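Local coordinates for protein tyrocidine synthase 2 (Brevibacillus parabrevis, PDB 6TA8) that belongs to the nonribosomal peptide synthetases, large modular enzymes, and is represented here by its condensation domain, at residues A[425-429]-A[430-434]. Residues are numbered along the deposited sequence; the frame is centred on the assembly and turned at random.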
loop_
_atom_site.group_PDB
_atom_site.type_symbol
_atom_site.label_atom_id
_atom_site.label_comp_id
_atom_site.label_asym_id
_atom_site.label_seq_id
_atom_site.Cartn_x
_atom_site.Cartn_y
_atom_site.Cartn_z
ATOM N N ALA A 425 -7.262 5.849 1.501
ATOM C CA ALA A 425 -7.503 7.241 1.139
ATOM C C ALA A 425 -6.651 7.583 -0.071
ATOM O O ALA A 425 -5.425 7.449 -0.024
ATOM C CB ALA A 425 -7.184 8.177 2.307
ATOM N N MET A 426 -7.298 8.022 -1.147
ATOM C CA MET A 426 -6.596 8.399 -2.363
ATOM C C MET A 426 -7.347 9.539 -3.030
ATOM O O MET A 426 -8.557 9.700 -2.845
ATOM C CB MET A 426 -6.455 7.216 -3.329
ATOM C CG MET A 426 -7.773 6.729 -3.912
ATOM S SD MET A 426 -7.568 5.352 -5.058
ATOM C CE MET A 426 -6.464 6.077 -6.269
ATOM N N ILE A 427 -6.616 10.331 -3.807
ATOM C CA ILE A 427 -7.176 11.451 -4.554
ATOM C C ILE A 427 -7.063 11.122 -6.035
ATOM O O ILE A 427 -5.953 10.968 -6.561
ATOM C CB ILE A 427 -6.465 12.770 -4.223
ATOM C CG1 ILE A 427 -6.688 13.145 -2.758
ATOM C CG2 ILE A 427 -6.951 13.881 -5.141
ATOM C CD1 ILE A 427 -6.131 14.498 -2.384
ATOM N N GLU A 428 -8.206 11.010 -6.705
ATOM C CA GLU A 428 -8.257 10.679 -8.122
ATOM C C GLU A 428 -9.232 11.616 -8.819
ATOM O O GLU A 428 -10.357 11.806 -8.345
ATOM C CB GLU A 428 -8.676 9.220 -8.333
ATOM C CG GLU A 428 -8.906 8.847 -9.787
ATOM C CD GLU A 428 -8.600 7.391 -10.071
ATOM O OE1 GLU A 428 -7.762 6.809 -9.353
ATOM O OE2 GLU A 428 -9.198 6.829 -11.013
ATOM N N ASP A 429 -8.793 12.194 -9.939
ATOM C CA ASP A 429 -9.599 13.144 -10.709
ATOM C C ASP A 429 -10.060 14.311 -9.837
ATOM O O ASP A 429 -11.200 14.769 -9.934
ATOM C CB ASP A 429 -10.794 12.452 -11.373
ATOM C CG ASP A 429 -10.372 11.396 -12.376
ATOM O OD1 ASP A 429 -10.611 10.197 -12.117
ATOM O OD2 ASP A 429 -9.801 11.763 -13.424
ATOM N N GLY A 430 -9.166 14.789 -8.975
ATOM C CA GLY A 430 -9.487 15.901 -8.102
ATOM C C GLY A 430 -10.511 15.596 -7.035
ATOM O O GLY A 430 -11.109 16.524 -6.482
ATOM N N GLU A 431 -10.735 14.320 -6.727
ATOM C CA GLU A 431 -11.710 13.905 -5.725
ATOM C C GLU A 431 -11.024 13.030 -4.689
ATOM O O GLU A 431 -10.506 11.959 -5.021
ATOM C CB GLU A 431 -12.879 13.151 -6.364
ATOM C CG GLU A 431 -13.810 14.030 -7.176
ATOM C CD GLU A 431 -14.776 13.240 -8.036
ATOM O OE1 GLU A 431 -15.012 12.052 -7.731
ATOM O OE2 GLU A 431 -15.297 13.810 -9.018
ATOM N N LEU A 432 -11.021 13.486 -3.439
ATOM C CA LEU A 432 -10.556 12.658 -2.332
ATOM C C LEU A 432 -11.592 11.575 -2.068
ATOM O O LEU A 432 -12.723 11.874 -1.672
ATOM C CB LEU A 432 -10.329 13.512 -1.088
ATOM C CG LEU A 432 -10.151 12.767 0.233
ATOM C CD1 LEU A 432 -8.754 12.176 0.337
ATOM C CD2 LEU A 432 -10.433 13.690 1.409
ATOM N N ARG A 433 -11.220 10.319 -2.298
ATOM C CA ARG A 433 -12.150 9.199 -2.219
ATOM C C ARG A 433 -11.682 8.233 -1.140
ATOM O O ARG A 433 -10.586 7.672 -1.237
ATOM C CB ARG A 433 -12.265 8.493 -3.571
ATOM C CG ARG A 433 -12.542 9.448 -4.723
ATOM C CD ARG A 433 -13.006 8.724 -5.974
ATOM N NE ARG A 433 -11.887 8.193 -6.745
ATOM C CZ ARG A 433 -11.645 6.898 -6.915
ATOM N NH1 ARG A 433 -10.601 6.509 -7.634
ATOM N NH2 ARG A 433 -12.446 5.993 -6.369
ATOM N N ILE A 434 -12.515 8.043 -0.121
ATOM C CA ILE A 434 -12.226 7.146 0.992
ATOM C C ILE A 434 -12.963 5.835 0.768
ATOM O O ILE A 434 -14.104 5.824 0.289
ATOM C CB ILE A 434 -12.630 7.782 2.336
ATOM C CG1 ILE A 434 -12.141 9.230 2.415
ATOM C CG2 ILE A 434 -12.099 6.958 3.501
ATOM C CD1 ILE A 434 -10.639 9.373 2.459
#
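Arg-433 and Glu-428 meet diagonally across a two-residue beta hairpin, a compact example of how a hairpin's two faces divide their work. Followed outward, Arg-433 starts with CB, 4.0 Å from Met-426 O. CG and CD run toward the turn, and the bend at chi3 (-83°) then swings the guanidinium across to Glu-428: NE lies 3.7 Å from Glu-428 CB, a carbon at the guanidinium edge and in its plane. NH1 forms a salt bridge with Glu-428 OE1 at 3.3 Å. The carboxylate stands nearly perpendicular to the guanidinium, 84° between planes, so this is no flat two-pronged pairing. Met-426 SD lies 4.1 Å from NH1, oblique to the guanidinium and on the same strand-ward flank as the carboxylate.

Beneath them the backbone pairs antiparallel. Arg-433 N donates to Met-426 O at 2.8 Å, while Glu-428 and Glu-431 exchange two bonds that close a type I' turn, with Asp-429 and Gly-430 at its corners. Strands 421-428 and 431-439 are neighbours inside a mixed sheet, between 383-390 and 250-256. The opposite face is apolar: Ile-427 CG1 packs on Leu-432 CD1 (3.8 Å) and Ala-425 CB on Ile-434 CD1 (3.7 Å). Through Ile-427 and Leu-432 the apolar face packs the hairpin against helix 259-267, whose Thr-262 OG1 is hydrogen-bonded to Leu-432 N, whereas the long, crossed salt bridge probably adds a looser electrostatic tie.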